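Local coordinates for SIR4-interacting protein SIF2 (Saccharomyces cerevisiae, PDB 1R5M), which antagonizes telomeric silencing and acts as a WD40-repeat transcriptional corepressor subunit of the yeast Set3 complex, at residues K226-V231 against K242-H247; P249-E254 against L263-D268; T270-H275 against C284-S289. All blocks are in the same frame, centred on the assembly; numbering follows the deposited sequence.

Contact 1 of 3, residues K226-V231 against K242-H247; sequences KGAIFV and KLIGHH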
loop_
_atom_site.group_PDB
_atom_site.type_symbol
_atom_site.label_atom_id
_atom_site.label_comp_id
_atom_site.label_asym_id
_atom_site.label_seq_id
_atom_site.Cartn_x
_atom_site.Cartn_y
_atom_site.Cartn_z
ATOM N N LYS A 226 14.585 -5.862 -15.941
ATOM C CA LYS A 226 14.504 -4.684 -16.801
ATOM C C LYS A 226 13.136 -4.011 -16.911
ATOM O O LYS A 226 12.740 -3.582 -17.998
ATOM C CB LYS A 226 14.994 -5.048 -18.205
ATOM C CG LYS A 226 16.363 -5.711 -18.245
ATOM C CD LYS A 226 16.713 -6.128 -19.666
ATOM C CE LYS A 226 18.057 -6.835 -19.729
ATOM N NZ LYS A 226 18.388 -7.262 -21.119
ATOM N N GLY A 227 12.416 -3.918 -15.799
ATOM C CA GLY A 227 11.117 -3.264 -15.812
ATOM C C GLY A 227 9.935 -4.067 -16.326
ATOM O O GLY A 227 8.812 -3.562 -16.368
ATOM N N ALA A 228 10.165 -5.312 -16.722
ATOM C CA ALA A 228 9.073 -6.133 -17.218
ATOM C C ALA A 228 8.195 -6.573 -16.056
ATOM O O ALA A 228 8.630 -6.578 -14.904
ATOM C CB ALA A 228 9.624 -7.359 -17.944
ATOM N N ILE A 229 6.948 -6.912 -16.365
ATOM C CA ILE A 229 6.011 -7.414 -15.364
ATOM C C ILE A 229 5.610 -8.795 -15.869
ATOM O O ILE A 229 5.061 -8.927 -16.963
ATOM C CB ILE A 229 4.754 -6.523 -15.252
ATOM C CG1 ILE A 229 5.147 -5.128 -14.759
ATOM C CG2 ILE A 229 3.746 -7.162 -14.290
ATOM C CD1 ILE A 229 4.078 -4.068 -15.002
ATOM N N PHE A 230 5.905 -9.824 -15.081
ATOM C CA PHE A 230 5.587 -11.198 -15.461
ATOM C C PHE A 230 4.206 -11.611 -14.963
ATOM O O PHE A 230 3.829 -11.304 -13.832
ATOM C CB PHE A 230 6.643 -12.154 -14.890
ATOM C CG PHE A 230 7.944 -12.166 -15.653
ATOM C CD1 PHE A 230 8.333 -11.082 -16.437
ATOM C CD2 PHE A 230 8.796 -13.262 -15.563
ATOM C CE1 PHE A 230 9.551 -11.091 -17.119
ATOM C CE2 PHE A 230 10.016 -13.281 -16.240
ATOM C CZ PHE A 230 10.394 -12.192 -17.020
ATOM N N VAL A 231 3.457 -12.309 -15.812
ATOM C CA VAL A 231 2.118 -12.770 -15.454
ATOM C C VAL A 231 2.172 -14.278 -15.231
ATOM O O VAL A 231 2.792 -15.001 -16.014
ATOM C CB VAL A 231 1.095 -12.469 -16.575
ATOM C CG1 VAL A 231 -0.317 -12.759 -16.084
ATOM C CG2 VAL A 231 1.220 -11.014 -17.023
ATOM N N LYS A 242 4.134 -11.706 -20.537
ATOM C CA LYS A 242 5.047 -10.694 -20.034
ATOM C C LYS A 242 4.603 -9.326 -20.532
ATOM O O LYS A 242 4.361 -9.131 -21.726
ATOM C CB LYS A 242 6.478 -10.995 -20.493
ATOM C CG LYS A 242 7.009 -12.327 -19.979
ATOM C CD LYS A 242 8.442 -12.581 -20.419
ATOM C CE LYS A 242 8.937 -13.925 -19.909
ATOM N NZ LYS A 242 10.343 -14.200 -20.316
ATOM N N LEU A 243 4.473 -8.388 -19.599
ATOM C CA LEU A 243 4.059 -7.031 -19.916
ATOM C C LEU A 243 5.328 -6.190 -20.020
ATOM O O LEU A 243 5.974 -5.891 -19.016
ATOM C CB LEU A 243 3.137 -6.509 -18.813
ATOM C CG LEU A 243 1.993 -7.472 -18.463
ATOM C CD1 LEU A 243 1.113 -6.864 -17.381
ATOM C CD2 LEU A 243 1.167 -7.780 -19.706
ATOM N N ILE A 244 5.683 -5.828 -21.249
ATOM C CA ILE A 244 6.893 -5.054 -21.505
ATOM C C ILE A 244 6.593 -3.592 -21.806
ATOM O O ILE A 244 5.723 -3.284 -22.618
ATOM C CB ILE A 244 7.677 -5.649 -22.700
ATOM C CG1 ILE A 244 7.960 -7.135 -22.457
ATOM C CG2 ILE A 244 8.980 -4.885 -22.900
ATOM C CD1 ILE A 244 8.786 -7.418 -21.219
ATOM N N GLY A 245 7.324 -2.699 -21.149
ATOM C CA GLY A 245 7.115 -1.278 -21.366
ATOM C C GLY A 245 7.918 -0.386 -20.435
ATOM O O GLY A 245 8.547 0.572 -20.881
ATOM N N HIS A 246 7.900 -0.688 -19.141
ATOM C CA HIS A 246 8.643 0.119 -18.175
ATOM C C HIS A 246 10.155 -0.013 -18.335
ATOM O O HIS A 246 10.652 -1.048 -18.787
ATOM C CB HIS A 246 8.242 -0.261 -16.747
ATOM C CG HIS A 246 6.899 0.259 -16.342
ATOM N ND1 HIS A 246 6.610 1.607 -16.288
ATOM C CD2 HIS A 246 5.774 -0.384 -15.947
ATOM C CE1 HIS A 246 5.365 1.771 -15.877
ATOM N NE2 HIS A 246 4.836 0.579 -15.662
ATOM N N HIS A 247 10.878 1.040 -17.962
ATOM C CA HIS A 247 12.334 1.048 -18.070
ATOM C C HIS A 247 13.011 1.125 -16.706
ATOM O O HIS A 247 14.201 1.424 -16.612
ATOM C CB HIS A 247 12.803 2.233 -18.919
ATOM C CG HIS A 247 12.128 2.333 -20.250
ATOM N ND1 HIS A 247 10.809 2.709 -20.389
ATOM C CD2 HIS A 247 12.589 2.107 -21.503
ATOM C CE1 HIS A 247 10.488 2.712 -21.671
ATOM N NE2 HIS A 247 11.550 2.350 -22.368
HETATM O O HOH W 1 6.637 -3.085 -17.941
#
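Lys242 lays its aliphatic chain over one face of the Phe230 ring, the two side chains running side by side in the same direction. In both, CG is anti to the carbonyl carbon (chi1 -62° for Lys242, -77° for Phe230), and beyond CG the lysine is fully extended; CE lies over the face, offset toward the rim, in a CH-pi contact 4.0 Å from the Phe230 centroid. A lysine suits this exposed place because its chain covers the ring and carries NZ past CZ at the rim. On the opposite face of the sheet the buried Ile229 and Leu243 bring CB to within 3.9 Å of CB, and Val231 CG2 reaches Leu243 CG. Leu243 N and Ile229 N hydrogen-bond to Ile229 O and Leu243 O. Where the backbones part, a water donates to Gly227 O (2.7 Å) and Leu243 O and accepts from His246 N. Gly227, at phi 80° and close to His246 O, has no space for a CB. Ala228 CB lies tightly against Ile244 CD1, at 3.4 Å. His246 presents a ring edge to Ile229 CD1, while NE2 bonds to Ser264 OG and ND1 to Asp268 OD2. Pairing the two outer strands of one blade, then leading into a Gly-His pair, is characteristic of WD40 propellers.

Contact 2 of 3, residues P249-E254 against L263-D268; sequences PISVLE and LSASDD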
loop_
_atom_site.group_PDB
_atom_site.type_symbol
_atom_site.label_atom_id
_atom_site.label_comp_id
_atom_site.label_asym_id
_atom_site.label_seq_id
_atom_site.Cartn_x
_atom_site.Cartn_y
_atom_site.Cartn_z
ATOM N N PRO A 249 12.515 -0.139 -12.111
ATOM C CA PRO A 249 11.831 -0.973 -11.118
ATOM C C PRO A 249 10.343 -0.650 -10.982
ATOM O O PRO A 249 9.925 0.501 -11.132
ATOM C CB PRO A 249 12.610 -0.687 -9.841
ATOM C CG PRO A 249 14.007 -0.495 -10.361
ATOM C CD PRO A 249 13.779 0.390 -11.565
ATOM N N ILE A 250 9.553 -1.680 -10.693
ATOM C CA ILE A 250 8.110 -1.539 -10.541
ATOM C C ILE A 250 7.778 -1.191 -9.092
ATOM O O ILE A 250 8.033 -1.977 -8.181
ATOM C CB ILE A 250 7.397 -2.848 -10.944
ATOM C CG1 ILE A 250 7.796 -3.242 -12.372
ATOM C CG2 ILE A 250 5.891 -2.676 -10.840
ATOM C CD1 ILE A 250 7.474 -2.189 -13.427
ATOM N N SER A 251 7.198 -0.012 -8.891
ATOM C CA SER A 251 6.865 0.469 -7.553
ATOM C C SER A 251 5.423 0.219 -7.127
ATOM O O SER A 251 5.124 0.182 -5.932
ATOM C CB SER A 251 7.157 1.969 -7.467
ATOM O OG SER A 251 6.420 2.680 -8.450
ATOM N N VAL A 252 4.533 0.049 -8.099
ATOM C CA VAL A 252 3.121 -0.161 -7.799
ATOM C C VAL A 252 2.450 -1.091 -8.798
ATOM O O VAL A 252 2.689 -0.999 -9.998
ATOM C CB VAL A 252 2.329 1.174 -7.855
ATOM C CG1 VAL A 252 0.873 0.938 -7.461
ATOM C CG2 VAL A 252 2.981 2.219 -6.955
ATOM N N LEU A 253 1.602 -1.977 -8.286
ATOM C CA LEU A 253 0.816 -2.886 -9.115
ATOM C C LEU A 253 -0.559 -2.954 -8.456
ATOM O O LEU A 253 -0.700 -3.455 -7.339
ATOM C CB LEU A 253 1.457 -4.278 -9.188
ATOM C CG LEU A 253 2.715 -4.352 -10.060
ATOM C CD1 LEU A 253 3.380 -5.698 -9.874
ATOM C CD2 LEU A 253 2.351 -4.135 -11.529
ATOM N N GLU A 254 -1.558 -2.415 -9.149
ATOM C CA GLU A 254 -2.932 -2.374 -8.654
ATOM C C GLU A 254 -3.921 -2.808 -9.726
ATOM O O GLU A 254 -4.051 -2.160 -10.770
ATOM C CB GLU A 254 -3.291 -0.956 -8.200
ATOM C CG GLU A 254 -2.561 -0.473 -6.954
ATOM C CD GLU A 254 -3.056 -1.145 -5.685
ATOM O OE1 GLU A 254 -4.058 -1.888 -5.753
ATOM O OE2 GLU A 254 -2.445 -0.921 -4.621
ATOM N N LEU A 263 -2.964 -1.427 -13.203
ATOM C CA LEU A 263 -2.263 -0.152 -13.137
ATOM C C LEU A 263 -0.872 -0.447 -12.593
ATOM O O LEU A 263 -0.733 -1.151 -11.592
ATOM C CB LEU A 263 -2.979 0.811 -12.180
ATOM C CG LEU A 263 -2.140 1.975 -11.635
ATOM C CD1 LEU A 263 -1.817 2.965 -12.747
ATOM C CD2 LEU A 263 -2.913 2.670 -10.524
ATOM N N SER A 264 0.160 0.057 -13.263
ATOM C CA SER A 264 1.521 -0.133 -12.778
ATOM C C SER A 264 2.220 1.221 -12.715
ATOM O O SER A 264 1.891 2.134 -13.472
ATOM C CB SER A 264 2.306 -1.084 -13.695
ATOM O OG SER A 264 2.439 -0.557 -15.005
ATOM N N ALA A 265 3.149 1.360 -11.775
ATOM C CA ALA A 265 3.926 2.589 -11.641
ATOM C C ALA A 265 5.374 2.142 -11.571
ATOM O O ALA A 265 5.669 1.034 -11.108
ATOM C CB ALA A 265 3.542 3.345 -10.378
ATOM N N SER A 266 6.283 2.998 -12.018
ATOM C CA SER A 266 7.691 2.636 -12.036
ATOM C C SER A 266 8.625 3.769 -11.638
ATOM O O SER A 266 8.235 4.939 -11.613
ATOM C CB SER A 266 8.057 2.152 -13.443
ATOM O OG SER A 266 9.457 2.013 -13.607
ATOM N N ASP A 267 9.861 3.403 -11.315
ATOM C CA ASP A 267 10.873 4.385 -10.961
ATOM C C ASP A 267 11.140 5.221 -12.206
ATOM O O ASP A 267 11.707 6.313 -12.113
ATOM C CB ASP A 267 12.180 3.704 -10.539
ATOM C CG ASP A 267 12.116 3.110 -9.145
ATOM O OD1 ASP A 267 11.061 3.207 -8.488
ATOM O OD2 ASP A 267 13.139 2.544 -8.705
ATOM N N ASP A 268 10.729 4.713 -13.369
ATOM C CA ASP A 268 10.946 5.433 -14.621
ATOM C C ASP A 268 10.064 6.668 -14.760
ATOM O O ASP A 268 10.103 7.354 -15.782
ATOM C CB ASP A 268 10.795 4.507 -15.851
ATOM C CG ASP A 268 9.355 4.063 -16.125
ATOM O OD1 ASP A 268 8.402 4.622 -15.544
ATOM O OD2 ASP A 268 9.187 3.147 -16.961
#
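Residues 249-254 and 263-268 form an antiparallel pairing of the two inner strands of a propeller blade, with Val252 opposite Ala265 and Leu253 opposite Ser264. The strand axes come within 4.5 Å and their directions differ by 164°. At the C-terminal end of 249-254, Glu254 and Leu263 exchange two backbone hydrogen bonds, and Ala265 N donates to Val252 O. The register then slips by one residue: Ser251 N (2.9 Å) and, weakly, Val252 N (3.4 Å) both donate to Ala265 O, a classic beta bulge. Here Ser251 OG lies between its own backbone N and carbonyl carbon (chi1 58°) and hydrogen-bonds to Ile292 O of the next blade. Ala265 suits its place because a lone methyl fits closely against Val252, CB to CB 3.5 Å, with Leu271 and Ile292 also packed upon it. At the far end Asp267 N bonds to Pro249 O at 2.9 Å, and the Asp267 side chain crosses the proline ring at about a right angle, OD2 3.5 Å from Pro249 CB. On the face opposite Val252 and Ala265, Leu253 CD2 rests on Ser264 CB (3.7 Å). Ser264 OG, a partner of His246, also hydrogen-bonds to Trp274 NE1. Together with Asp268, these residues make up the Asp-His-Ser/Thr-Trp structural tetrad of WD40 repeats.

Contact 3 of 3, residues T270-H275 against C284-S289; sequences TLRIWH and CFYGHS. Unlike the reference sequence in segment 284-289: Cys284 (reference Ser).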
loop_
_atom_site.group_PDB
_atom_site.type_symbol
_atom_site.label_atom_id
_atom_site.label_comp_id
_atom_site.label_asym_id
_atom_site.label_seq_id
_atom_site.Cartn_x
_atom_site.Cartn_y
_atom_site.Cartn_z
ATOM N N THR A 270 6.738 6.845 -14.899
ATOM C CA THR A 270 5.503 6.700 -15.656
ATOM C C THR A 270 4.532 5.708 -15.045
ATOM O O THR A 270 4.900 4.873 -14.215
ATOM C CB THR A 270 5.754 6.201 -17.094
ATOM O OG1 THR A 270 6.195 4.835 -17.056
ATOM C CG2 THR A 270 6.804 7.055 -17.788
ATOM N N LEU A 271 3.281 5.835 -15.468
ATOM C CA LEU A 271 2.227 4.918 -15.074
ATOM C C LEU A 271 1.830 4.227 -16.361
ATOM O O LEU A 271 1.840 4.841 -17.429
ATOM C CB LEU A 271 0.989 5.652 -14.566
ATOM C CG LEU A 271 1.051 6.465 -13.285
ATOM C CD1 LEU A 271 -0.348 6.981 -12.979
ATOM C CD2 LEU A 271 1.572 5.606 -12.142
ATOM N N ARG A 272 1.499 2.949 -16.272
ATOM C CA ARG A 272 1.022 2.229 -17.440
ATOM C C ARG A 272 -0.256 1.501 -17.044
ATOM O O ARG A 272 -0.441 1.129 -15.880
ATOM C CB ARG A 272 2.085 1.254 -17.966
ATOM C CG ARG A 272 3.143 1.939 -18.842
ATOM C CD ARG A 272 4.203 0.960 -19.339
ATOM N NE ARG A 272 5.273 1.623 -20.091
ATOM C CZ ARG A 272 5.250 1.858 -21.400
ATOM N NH1 ARG A 272 4.209 1.488 -22.134
ATOM N NH2 ARG A 272 6.281 2.463 -21.982
ATOM N N ILE A 273 -1.153 1.347 -18.011
ATOM C CA ILE A 273 -2.426 0.659 -17.806
ATOM C C ILE A 273 -2.375 -0.536 -18.747
ATOM O O ILE A 273 -2.104 -0.376 -19.939
ATOM C CB ILE A 273 -3.630 1.557 -18.192
ATOM C CG1 ILE A 273 -3.607 2.861 -17.382
ATOM C CG2 ILE A 273 -4.931 0.805 -17.955
ATOM C CD1 ILE A 273 -3.744 2.679 -15.881
ATOM N N TRP A 274 -2.627 -1.732 -18.223
ATOM C CA TRP A 274 -2.559 -2.938 -19.046
ATOM C C TRP A 274 -3.874 -3.684 -19.162
ATOM O O TRP A 274 -4.572 -3.904 -18.167
ATOM C CB TRP A 274 -1.509 -3.909 -18.496
ATOM C CG TRP A 274 -0.206 -3.280 -18.134
ATOM C CD1 TRP A 274 0.082 -2.590 -16.987
ATOM C CD2 TRP A 274 0.994 -3.284 -18.914
ATOM N NE1 TRP A 274 1.386 -2.169 -17.007
ATOM C CE2 TRP A 274 1.972 -2.580 -18.176
ATOM C CE3 TRP A 274 1.341 -3.813 -20.166
ATOM C CZ2 TRP A 274 3.274 -2.392 -18.644
ATOM C CZ3 TRP A 274 2.640 -3.625 -20.634
ATOM C CH2 TRP A 274 3.591 -2.920 -19.872
ATOM N N HIS A 275 -4.194 -4.082 -20.390
ATOM C CA HIS A 275 -5.405 -4.840 -20.679
ATOM C C HIS A 275 -5.044 -6.254 -21.120
ATOM O O HIS A 275 -5.644 -7.226 -20.663
ATOM C CB HIS A 275 -6.200 -4.166 -21.794
ATOM C CG HIS A 275 -7.150 -5.087 -22.495
ATOM N ND1 HIS A 275 -8.295 -5.570 -21.901
ATOM C CD2 HIS A 275 -7.106 -5.637 -23.731
ATOM C CE1 HIS A 275 -8.919 -6.375 -22.743
ATOM N NE2 HIS A 275 -8.217 -6.432 -23.861
ATOM N N CYS A 284 0.005 4.902 -21.259
ATOM C CA CYS A 284 1.300 5.190 -20.657
ATOM C C CYS A 284 1.268 6.683 -20.375
ATOM O O CYS A 284 1.190 7.494 -21.301
ATOM C CB CYS A 284 2.456 4.867 -21.600
ATOM S SG CYS A 284 4.074 5.123 -20.811
ATOM N N PHE A 285 1.308 7.040 -19.096
ATOM C CA PHE A 285 1.250 8.438 -18.688
ATOM C C PHE A 285 2.585 9.032 -18.245
ATOM O O PHE A 285 3.166 8.613 -17.233
ATOM C CB PHE A 285 0.222 8.613 -17.557
ATOM C CG PHE A 285 -1.186 8.269 -17.956
ATOM C CD1 PHE A 285 -1.871 7.234 -17.322
ATOM C CD2 PHE A 285 -1.830 8.978 -18.964
ATOM C CE1 PHE A 285 -3.178 6.910 -17.689
ATOM C CE2 PHE A 285 -3.135 8.663 -19.337
ATOM C CZ PHE A 285 -3.810 7.629 -18.699
ATOM N N TYR A 286 3.055 10.013 -19.014
ATOM C CA TYR A 286 4.296 10.731 -18.733
ATOM C C TYR A 286 3.946 12.045 -18.046
ATOM O O TYR A 286 2.888 12.622 -18.293
ATOM C CB TYR A 286 5.054 11.072 -20.023
ATOM C CG TYR A 286 5.606 9.892 -20.784
ATOM C CD1 TYR A 286 4.857 9.269 -21.781
ATOM C CD2 TYR A 286 6.880 9.399 -20.507
ATOM C CE1 TYR A 286 5.364 8.180 -22.488
ATOM C CE2 TYR A 286 7.397 8.314 -21.204
ATOM C CZ TYR A 286 6.634 7.708 -22.192
ATOM O OH TYR A 286 7.143 6.629 -22.876
ATOM N N GLY A 287 4.846 12.523 -17.198
ATOM C CA GLY A 287 4.601 13.778 -16.511
ATOM C C GLY A 287 5.448 13.924 -15.267
ATOM O O GLY A 287 6.080 14.963 -15.052
ATOM N N HIS A 288 5.455 12.891 -14.434
ATOM C CA HIS A 288 6.250 12.926 -13.216
ATOM C C HIS A 288 7.724 13.037 -13.588
ATOM O O HIS A 288 8.185 12.386 -14.525
ATOM C CB HIS A 288 5.997 11.670 -12.382
ATOM C CG HIS A 288 4.729 11.724 -11.587
ATOM N ND1 HIS A 288 4.507 12.671 -10.609
ATOM C CD2 HIS A 288 3.622 10.944 -11.613
ATOM C CE1 HIS A 288 3.319 12.469 -10.067
ATOM N NE2 HIS A 288 2.761 11.427 -10.658
ATOM N N SER A 289 8.455 13.872 -12.857
ATOM C CA SER A 289 9.872 14.082 -13.130
ATOM C C SER A 289 10.781 13.227 -12.259
ATOM O O SER A 289 12.002 13.235 -12.424
ATOM C CB SER A 289 10.224 15.560 -12.954
ATOM O OG SER A 289 9.939 16.002 -11.639
#
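Cys284 SG sits over the centre of the Arg272 guanidinium, 3.5 Å from CZ, so that the sulphur meets a flat face of the group. Two torsions bring them together: SG is anti to its backbone N (chi1 -176°), and the arginine, extended from CG to NE, turns CZ aside at chi4 -88°. Arg272 NH1 is held further by Ser281 OG. The cysteine differs from the reference serine. On the other face of the sheet the Phe285 ring turns its edge to Leu271 CB (CD1 to CB 4.3 Å), and Ile273 CG1 approaches CE1 of the same ring at 4.1 Å. These apolar residues suit the buried side, where strands 271-274 and 283-285, the outer two of a WD40 blade, lie against the next blade; there the Phe285 ring meets that of Trp315, and Leu271 and Ile273 touch Val303. Between the strands Phe285 N donates to Leu271 O (2.8 Å), and Leu271 N gives the longer return bond to Phe285 O (3.3 Å). Beyond this pair Thr270 and Tyr286 run side by side, the Thr270 methyl CG2 3.6 Å from Tyr286 CD2. The threonine's other branch, OG1, bonds to Asp268 OD1.

In the fold
The three contacts follow in series along the chain and span two adjoining blades of the WD40 propeller. Contact 1 joins the outer strands 229-233 and 241-243 of one blade; contacts 2 and 3 belong to the next four-stranded sheet, 250-256, 261-266, 271-274 and 283-285. Centres of contacts 1 and 2 lie about 10 Å apart, those of 2 and 3 about 9 Å, and those of 1 and 3 about 13 Å. Contacts 2 and 3 meet at the neighbouring strands 261-266 and 271-274, joined by the Ser264 N to Arg272 O hydrogen bond. The last strand of one blade leads directly into the first of the next, so that a WD repeat spans two blades; Leu243 packing on Trp274 fastens the two sheets together.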